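Local coordinates for proteasome assembly chaperone family protein (Thermoplasma acidophilum, PDB 3GAA) that is of unknown function but, as a member of the PAC2 proteasome assembly chaperone family, may assist in building protein complexes, at residues A[69-74]-A[230-235]; A[135-140]-A[199-204]; A[181-186]-A[208-213]. All blocks are in the same frame, centred on the assembly; numbering follows the deposited sequence.

Interaction 1 of 3, residues A[69-74]-A[230-235]; sequences VFVGGK and IKKIEE
Ile233, on the helix 219-243, reaches out to Val69 and Val71 and shows how one branched side chain can join a loop to a helix without any hydrogen bond. Its CB directs the side chain at the loop, and with CG1 beside the backbone N and anti to the carbonyl carbon (chi1 -65°) the longer branch leads across the gap. CG1 comes 3.9 Å from Val71 CB. The next carbon does most of the touching: CD1 of Ile233 lies 3.4 Å from Val71 CG1 and also packs on Val71 CB. The same methyl also meets Val69 CG2 at 3.9 Å, so the two valines, two residues apart in the chain, share a single isoleucine end. The side chain of Ile233 crosses that of Val69 at about a right angle and that of Val71 obliquely. A lesser touch comes from Lys232, whose CB is 4.2 Å from Val71 CG2 while its amine runs away from the loop. The seam is thus apolar and mostly buried. It joins the loop between strands 68-69 and 79-83 to a helix predicted to form a coiled coil. Val69 pairs antiparallel with a strand of the second subunit, so that sheet structure continues across the interface, and Ala162 of that subunit packs on Val71, Lys232 and Ile233. Within the chain, Ile230 on the same helix packs on Val41 and Leu42 of helix 39-51.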
loop_
_atom_site.group_PDB
_atom_site.type_symbol
_atom_site.label_atom_id
_atom_site.label_comp_id
_atom_site.label_asym_id
_atom_site.label_seq_id
_atom_site.Cartn_x
_atom_site.Cartn_y
_atom_site.Cartn_z
ATOM N N VAL A 69 17.484 -0.971 32.024
ATOM C CA VAL A 69 18.102 -0.465 33.261
ATOM C C VAL A 69 17.644 -1.245 34.497
ATOM O O VAL A 69 16.484 -1.559 34.659
ATOM C CB VAL A 69 17.975 1.053 33.448
ATOM C CG1 VAL A 69 16.943 1.624 32.543
ATOM C CG2 VAL A 69 17.695 1.375 34.886
ATOM N N PHE A 70 18.602 -1.612 35.329
ATOM C CA PHE A 70 18.346 -2.391 36.520
ATOM C C PHE A 70 19.118 -1.813 37.704
ATOM O O PHE A 70 19.468 -2.543 38.620
ATOM C CB PHE A 70 18.768 -3.825 36.263
ATOM C CG PHE A 70 18.389 -4.781 37.351
ATOM C CD1 PHE A 70 17.069 -4.917 37.746
ATOM C CD2 PHE A 70 19.369 -5.594 37.964
ATOM C CE1 PHE A 70 16.716 -5.845 38.764
ATOM C CE2 PHE A 70 19.034 -6.513 38.967
ATOM C CZ PHE A 70 17.699 -6.635 39.368
ATOM N N VAL A 71 19.382 -0.503 37.700
ATOM C CA VAL A 71 20.154 0.101 38.774
ATOM C C VAL A 71 19.232 0.161 39.954
ATOM O O VAL A 71 18.022 0.389 39.803
ATOM C CB VAL A 71 20.712 1.498 38.428
ATOM C CG1 VAL A 71 19.600 2.556 38.459
ATOM C CG2 VAL A 71 21.887 1.852 39.375
ATOM N N GLY A 72 19.805 -0.080 41.127
ATOM C CA GLY A 72 19.036 -0.285 42.337
ATOM C C GLY A 72 18.029 -1.433 42.256
ATOM O O GLY A 72 16.955 -1.351 42.867
ATOM N N GLY A 73 18.335 -2.490 41.502
ATOM C CA GLY A 73 17.424 -3.632 41.383
ATOM C C GLY A 73 15.973 -3.324 40.980
ATOM O O GLY A 73 15.056 -4.076 41.322
ATOM N N LYS A 74 15.758 -2.237 40.244
ATOM C CA LYS A 74 14.438 -1.947 39.717
ATOM C C LYS A 74 14.561 -2.131 38.215
ATOM O O LYS A 74 15.187 -1.326 37.540
ATOM C CB LYS A 74 13.973 -0.514 40.089
ATOM C CG LYS A 74 14.576 0.009 41.444
ATOM C CD LYS A 74 14.141 1.482 41.845
ATOM C CE LYS A 74 14.594 2.601 40.821
ATOM N NZ LYS A 74 16.078 3.040 40.900
ATOM N N ILE A 230 22.424 7.135 38.681
ATOM C CA ILE A 230 22.646 7.607 37.324
ATOM C C ILE A 230 24.114 7.509 36.871
ATOM O O ILE A 230 24.399 7.205 35.718
ATOM C CB ILE A 230 22.217 9.084 37.189
ATOM C CG1 ILE A 230 20.813 9.190 36.622
ATOM C CG2 ILE A 230 23.183 9.843 36.274
ATOM C CD1 ILE A 230 19.770 8.376 37.371
ATOM N N LYS A 231 25.030 7.804 37.787
ATOM C CA LYS A 231 26.461 7.759 37.528
ATOM C C LYS A 231 26.884 6.342 37.189
ATOM O O LYS A 231 27.634 6.134 36.274
ATOM C CB LYS A 231 27.202 8.223 38.779
ATOM C CG LYS A 231 28.396 9.102 38.560
ATOM C CD LYS A 231 29.717 8.343 38.695
ATOM C CE LYS A 231 30.903 9.237 39.150
ATOM N NZ LYS A 231 31.097 9.263 40.656
ATOM N N LYS A 232 26.381 5.368 37.931
ATOM C CA LYS A 232 26.664 3.967 37.651
ATOM C C LYS A 232 26.286 3.590 36.221
ATOM O O LYS A 232 26.913 2.765 35.552
ATOM C CB LYS A 232 25.868 3.064 38.582
ATOM C CG LYS A 232 26.388 2.925 39.990
ATOM C CD LYS A 232 25.957 1.549 40.536
ATOM C CE LYS A 232 25.738 1.526 42.039
ATOM N NZ LYS A 232 26.996 1.865 42.768
ATOM N N ILE A 233 25.232 4.181 35.740
ATOM C CA ILE A 233 24.775 3.806 34.451
ATOM C C ILE A 233 25.430 4.599 33.303
ATOM O O ILE A 233 25.664 4.051 32.219
ATOM C CB ILE A 233 23.245 3.966 34.372
ATOM C CG1 ILE A 233 22.557 2.991 35.332
ATOM C CG2 ILE A 233 22.758 3.750 32.948
ATOM C CD1 ILE A 233 21.080 3.257 35.515
ATOM N N GLU A 234 25.687 5.886 33.541
ATOM C CA GLU A 234 26.495 6.676 32.635
ATOM C C GLU A 234 27.718 5.778 32.376
ATOM O O GLU A 234 28.035 5.472 31.242
ATOM C CB GLU A 234 26.856 8.093 33.240
ATOM C CG GLU A 234 25.655 9.219 33.245
ATOM C CD GLU A 234 25.893 10.614 34.077
ATOM O OE1 GLU A 234 26.356 10.627 35.279
ATOM O OE2 GLU A 234 25.530 11.713 33.504
ATOM N N GLU A 235 28.322 5.274 33.440
ATOM C CA GLU A 235 29.591 4.573 33.375
ATOM C C GLU A 235 29.582 3.213 32.764
ATOM O O GLU A 235 30.506 2.869 32.040
ATOM C CB GLU A 235 30.223 4.467 34.753
ATOM C CG GLU A 235 30.681 5.830 35.192
ATOM C CD GLU A 235 31.223 5.873 36.597
ATOM O OE1 GLU A 235 30.739 5.094 37.491
ATOM O OE2 GLU A 235 32.132 6.725 36.805
#

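Interaction 2 of 3, residues A[135-140]-A[199-204]; sequences EERPVF and VLSIIE
The guanidinium of Arg137 passes Ser201 at a slant: the serine hydroxyl approaches the flat group obliquely, and it comes closer to the aliphatic stem than to the charged end. Ser201 OG is 3.8 Å from Arg137 CG and 4.0 Å from Arg137 CD, contacts of packing and not of hydrogen bonding. The arginine chain sets out with CG anti to the backbone N (chi1 156°) and bends at chi3, which carries the charged end toward the start of helix 196-210, where NH1 forms a salt bridge with Asp195 OD2 and a hydrogen bond with Pro188 O. The hydroxyl of Ser201 is likewise engaged by its own helix, through a hydrogen bond with Gly197 O. Farther along the loop, Val139 presents one methyl: its CG2 sits 3.7 Å from Ser201 CB and equally near Ser201 O. Ser201 thus meets the arginine stem with its hydroxyl and the valine methyl with its CB and backbone O, and the loop that leads into strand 140-142 packs against helix 196-210 at the protein surface. Thr187, on strand 181-190, touches both Arg137 and Ser201. The chemistry is a division of labour: oxygens of Ser201 pack against carbons of the loop without bonding to it, while the hydrogen bonds of the polar groups go to other residues, and the Arg137-Asp195 bridge and the bond to Pro188 O probably help to hold the loop.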
loop_
_atom_site.group_PDB
_atom_site.type_symbol
_atom_site.label_atom_id
_atom_site.label_comp_id
_atom_site.label_asym_id
_atom_site.label_seq_id
_atom_site.Cartn_x
_atom_site.Cartn_y
_atom_site.Cartn_z
ATOM N N GLU A 135 27.545 29.860 44.899
ATOM C CA GLU A 135 26.154 29.589 45.401
ATOM C C GLU A 135 25.019 30.449 44.818
ATOM O O GLU A 135 23.829 30.087 44.922
ATOM C CB GLU A 135 26.092 29.669 46.938
ATOM C CG GLU A 135 24.857 28.966 47.588
ATOM C CD GLU A 135 24.624 29.422 49.041
ATOM O OE1 GLU A 135 25.553 30.017 49.657
ATOM O OE2 GLU A 135 23.507 29.189 49.564
ATOM N N GLU A 136 25.391 31.601 44.258
ATOM C CA GLU A 136 24.536 32.330 43.316
ATOM C C GLU A 136 24.484 31.525 42.005
ATOM O O GLU A 136 25.378 31.673 41.158
ATOM C CB GLU A 136 25.086 33.769 43.073
ATOM C CG GLU A 136 25.276 34.704 44.339
ATOM C CD GLU A 136 24.625 34.177 45.666
ATOM O OE1 GLU A 136 25.181 34.477 46.772
ATOM O OE2 GLU A 136 23.579 33.462 45.617
ATOM N N ARG A 137 23.488 30.642 41.866
ATOM C CA ARG A 137 23.356 29.847 40.658
ATOM C C ARG A 137 22.152 30.302 39.852
ATOM O O ARG A 137 21.025 30.196 40.311
ATOM C CB ARG A 137 23.240 28.379 40.975
ATOM C CG ARG A 137 22.544 27.577 39.863
ATOM C CD ARG A 137 22.966 26.146 39.822
ATOM N NE ARG A 137 23.252 25.622 41.152
ATOM C CZ ARG A 137 23.873 24.466 41.367
ATOM N NH1 ARG A 137 24.261 23.700 40.343
ATOM N NH2 ARG A 137 24.085 24.059 42.611
ATOM N N PRO A 138 22.388 30.775 38.619
ATOM C CA PRO A 138 21.327 31.266 37.735
ATOM C C PRO A 138 20.543 30.183 36.932
ATOM O O PRO A 138 21.016 29.063 36.691
ATOM C CB PRO A 138 22.109 32.161 36.776
ATOM C CG PRO A 138 23.450 31.483 36.657
ATOM C CD PRO A 138 23.713 30.842 37.966
ATOM N N VAL A 139 19.333 30.518 36.525
ATOM C CA VAL A 139 18.649 29.694 35.550
ATOM C C VAL A 139 18.558 30.434 34.224
ATOM O O VAL A 139 18.259 31.600 34.186
ATOM C CB VAL A 139 17.247 29.214 36.016
ATOM C CG1 VAL A 139 16.599 28.359 34.935
ATOM C CG2 VAL A 139 17.373 28.384 37.217
ATOM N N PHE A 140 18.798 29.717 33.139
ATOM C CA PHE A 140 18.577 30.286 31.829
ATOM C C PHE A 140 17.443 29.618 31.190
ATOM O O PHE A 140 17.033 28.547 31.617
ATOM C CB PHE A 140 19.805 30.179 30.955
ATOM C CG PHE A 140 20.978 30.776 31.571
ATOM C CD1 PHE A 140 21.179 32.152 31.499
ATOM C CD2 PHE A 140 21.817 30.010 32.333
ATOM C CE1 PHE A 140 22.296 32.760 32.151
ATOM C CE2 PHE A 140 22.942 30.585 32.966
ATOM C CZ PHE A 140 23.187 31.962 32.877
ATOM N N VAL A 199 19.391 20.522 40.131
ATOM C CA VAL A 199 18.052 20.083 40.091
ATOM C C VAL A 199 17.094 21.034 40.840
ATOM O O VAL A 199 16.069 21.360 40.342
ATOM C CB VAL A 199 17.955 18.645 40.607
ATOM C CG1 VAL A 199 16.451 18.199 40.701
ATOM C CG2 VAL A 199 18.722 17.751 39.649
ATOM N N LEU A 200 17.455 21.489 42.027
ATOM C CA LEU A 200 16.601 22.390 42.771
ATOM C C LEU A 200 16.248 23.643 41.986
ATOM O O LEU A 200 15.097 23.983 41.912
ATOM C CB LEU A 200 17.226 22.743 44.098
ATOM C CG LEU A 200 16.486 23.851 44.854
ATOM C CD1 LEU A 200 14.990 23.487 45.146
ATOM C CD2 LEU A 200 17.267 24.133 46.109
ATOM N N SER A 201 17.205 24.285 41.336
ATOM C CA SER A 201 16.905 25.486 40.550
ATOM C C SER A 201 15.929 25.296 39.407
ATOM O O SER A 201 15.087 26.211 39.121
ATOM C CB SER A 201 18.148 25.978 39.905
ATOM O OG SER A 201 19.098 26.223 40.895
ATOM N N ILE A 202 16.094 24.154 38.718
ATOM C CA ILE A 202 15.248 23.806 37.601
ATOM C C ILE A 202 13.844 23.610 38.132
ATOM O O ILE A 202 12.894 24.084 37.511
ATOM C CB ILE A 202 15.735 22.511 36.854
ATOM C CG1 ILE A 202 16.272 22.778 35.424
ATOM C CG2 ILE A 202 14.568 21.539 36.624
ATOM C CD1 ILE A 202 17.474 23.646 35.291
ATOM N N ILE A 203 13.705 22.934 39.286
ATOM C CA ILE A 203 12.378 22.709 39.893
ATOM C C ILE A 203 11.728 24.039 40.317
ATOM O O ILE A 203 10.508 24.206 40.303
ATOM C CB ILE A 203 12.383 21.706 41.125
ATOM C CG1 ILE A 203 12.655 20.262 40.706
ATOM C CG2 ILE A 203 11.049 21.685 41.766
ATOM C CD1 ILE A 203 11.967 19.895 39.473
ATOM N N GLU A 204 12.540 24.989 40.712
ATOM C CA GLU A 204 11.989 26.248 41.112
ATOM C C GLU A 204 11.579 27.035 39.894
ATOM O O GLU A 204 10.574 27.742 39.933
ATOM C CB GLU A 204 13.029 27.028 41.873
ATOM C CG GLU A 204 13.289 26.517 43.257
ATOM C CD GLU A 204 14.027 27.540 44.163
ATOM O OE1 GLU A 204 14.175 28.748 43.776
ATOM O OE2 GLU A 204 14.434 27.120 45.290
#

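Interaction 3 of 3, residues A[181-186]-A[208-213]; sequences TGLSFI and KAYNLK
Leu183 and Phe185, alternate residues on strand 181-190, both turn their side chains to the last turn of helix 196-210, where Tyr210 and Ala209 receive them. Their first torsions differ, and each suits its own partner. In Leu183, CG stands between the backbone N and the carbonyl carbon (chi1 52°), a position that brings CD1 up to the phenol end of Tyr210. That methyl lies at the edge of the tyrosine ring, near its plane, with CD1 of Leu183 4.2 Å from CZ of Tyr210; the still closer approach to the hydroxyl is too short to be relied on at this resolution. The two side chains come at each other from opposite directions. Tyr210 gets there with its CG anti to the carbonyl carbon (chi1 -67°), which sends the ring from the helix end toward the strand. Phe185 takes the same first torsion on the strand side, and its ring meets the helix by its rim: Phe185 CZ is 4.0 Å from Ala209 CB, which sits at the edge and near the ring plane. One face of the Phe185 ring is lined by the other Leu183 methyl, CD2, 4.1 Å above the plane and offset toward the rim, so the leucine serves both rings. Phe151 meets the Phe185 ring with planes at about 45°, and Ala205 also packs on it from the helix. The chemistry is that of an apolar joint with one polar end: carbon packs against carbon, while the tyrosine hydroxyl is hydrogen-bonded to Glu121 and Lys147. Those two partners probably fix how the ring is set and let a polar atom border the hydrophobic side of the sheet.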
loop_
_atom_site.group_PDB
_atom_site.type_symbol
_atom_site.label_atom_id
_atom_site.label_comp_id
_atom_site.label_asym_id
_atom_site.label_seq_id
_atom_site.Cartn_x
_atom_site.Cartn_y
_atom_site.Cartn_z
ATOM N N THR A 181 3.679 25.597 22.567
ATOM C CA THR A 181 4.681 26.405 23.259
ATOM C C THR A 181 5.706 25.470 23.793
ATOM O O THR A 181 5.334 24.556 24.510
ATOM C CB THR A 181 4.105 27.160 24.474
ATOM O OG1 THR A 181 3.080 28.030 24.014
ATOM C CG2 THR A 181 5.210 27.976 25.164
ATOM N N GLY A 182 6.967 25.685 23.423
ATOM C CA GLY A 182 8.084 24.877 23.895
ATOM C C GLY A 182 9.154 25.789 24.494
ATOM O O GLY A 182 9.496 26.783 23.866
ATOM N N LEU A 183 9.603 25.534 25.725
ATOM C CA LEU A 183 10.791 26.189 26.209
ATOM C C LEU A 183 11.678 25.217 26.825
ATOM O O LEU A 183 11.315 24.082 26.983
ATOM C CB LEU A 183 10.546 27.346 27.168
ATOM C CG LEU A 183 9.679 27.195 28.377
ATOM C CD1 LEU A 183 8.212 27.112 27.897
ATOM C CD2 LEU A 183 10.140 25.994 29.130
ATOM N N SER A 184 12.880 25.672 27.111
ATOM C CA SER A 184 13.839 24.903 27.834
ATOM C C SER A 184 14.403 25.726 29.019
ATOM O O SER A 184 14.555 26.923 28.898
ATOM C CB SER A 184 14.939 24.463 26.883
ATOM O OG SER A 184 16.083 24.166 27.655
ATOM N N PHE A 185 14.656 25.093 30.168
ATOM C CA PHE A 185 15.434 25.736 31.215
ATOM C C PHE A 185 16.796 25.024 31.312
ATOM O O PHE A 185 16.878 23.782 31.240
ATOM C CB PHE A 185 14.712 25.638 32.550
ATOM C CG PHE A 185 13.428 26.427 32.632
ATOM C CD1 PHE A 185 13.415 27.789 32.435
ATOM C CD2 PHE A 185 12.268 25.820 32.962
ATOM C CE1 PHE A 185 12.296 28.505 32.537
ATOM C CE2 PHE A 185 11.099 26.555 33.060
ATOM C CZ PHE A 185 11.125 27.889 32.833
ATOM N N ILE A 186 17.859 25.814 31.435
ATOM C CA ILE A 186 19.194 25.293 31.630
ATOM C C ILE A 186 19.848 25.890 32.881
ATOM O O ILE A 186 19.714 27.083 33.218
ATOM C CB ILE A 186 20.113 25.548 30.432
ATOM C CG1 ILE A 186 19.439 25.125 29.113
ATOM C CG2 ILE A 186 21.366 24.741 30.603
ATOM C CD1 ILE A 186 18.667 26.266 28.392
ATOM N N LYS A 208 7.841 28.510 39.266
ATOM C CA LYS A 208 7.614 29.881 38.890
ATOM C C LYS A 208 6.922 30.001 37.534
ATOM O O LYS A 208 6.130 30.884 37.334
ATOM C CB LYS A 208 8.933 30.617 38.800
ATOM C CG LYS A 208 8.806 32.125 38.663
ATOM C CD LYS A 208 8.587 32.778 40.016
ATOM C CE LYS A 208 8.344 34.300 39.980
ATOM N NZ LYS A 208 8.336 34.845 41.438
ATOM N N ALA A 209 7.220 29.148 36.576
ATOM C CA ALA A 209 6.633 29.346 35.280
ATOM C C ALA A 209 5.212 28.820 35.205
ATOM O O ALA A 209 4.395 29.447 34.531
ATOM C CB ALA A 209 7.487 28.744 34.189
ATOM N N TYR A 210 4.915 27.697 35.879
ATOM C CA TYR A 210 3.704 26.895 35.620
ATOM C C TYR A 210 2.910 26.583 36.850
ATOM O O TYR A 210 1.889 25.910 36.792
ATOM C CB TYR A 210 4.071 25.587 34.920
ATOM C CG TYR A 210 4.573 25.891 33.547
ATOM C CD1 TYR A 210 3.678 26.238 32.543
ATOM C CD2 TYR A 210 5.931 25.970 33.267
ATOM C CE1 TYR A 210 4.095 26.609 31.275
ATOM C CE2 TYR A 210 6.377 26.349 31.963
ATOM C CZ TYR A 210 5.431 26.662 30.982
ATOM O OH TYR A 210 5.796 27.051 29.712
ATOM N N ASN A 211 3.384 27.053 37.986
ATOM C CA ASN A 211 2.645 26.895 39.183
ATOM C C ASN A 211 2.185 25.464 39.411
ATOM O O ASN A 211 1.195 25.200 40.054
ATOM C CB ASN A 211 1.482 27.853 39.149
ATOM C CG ASN A 211 0.834 27.988 40.501
ATOM O OD1 ASN A 211 -0.401 27.827 40.627
ATOM N ND2 ASN A 211 1.658 28.211 41.553
ATOM N N LEU A 212 2.930 24.511 38.880
ATOM C CA LEU A 212 2.873 23.156 39.401
ATOM C C LEU A 212 3.287 23.498 40.781
ATOM O O LEU A 212 3.834 24.603 40.952
ATOM C CB LEU A 212 3.908 22.289 38.728
ATOM C CG LEU A 212 3.904 22.383 37.198
ATOM C CD1 LEU A 212 4.565 21.138 36.599
ATOM C CD2 LEU A 212 2.484 22.576 36.681
ATOM N N LYS A 213 3.057 22.683 41.793
ATOM C CA LYS A 213 3.656 23.084 43.075
ATOM C C LYS A 213 4.471 21.960 43.607
ATOM O O LYS A 213 4.127 21.328 44.565
ATOM C CB LYS A 213 2.588 23.553 44.022
ATOM C CG LYS A 213 2.144 25.009 43.758
ATOM C CD LYS A 213 0.597 25.148 43.717
ATOM C CE LYS A 213 -0.086 24.923 45.031
ATOM N NZ LYS A 213 -1.365 25.737 45.075
#

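Interactions 2 and 3 form a connected pair, their centres about 12 Å apart, and interaction 1 lies farther off, about 25 Å from interaction 2 and 28 Å from interaction 3, centre to centre. Interactions 2 and 3 share helix 196-210, and they touch where Phe140 N is probably hydrogen-bonded to Ile186 O, 2.8 Å away, between neighbouring strands 140-142 and 181-190. Along the chain their segments alternate, and both are nested within the span closed by interaction 1. Helix 219-243, which follows helix 196-210, carries the chain to interaction 1 on the side of the chain's centre opposite interaction 3, so the C-terminal helices run from sheet-packed contacts to a subunit interface.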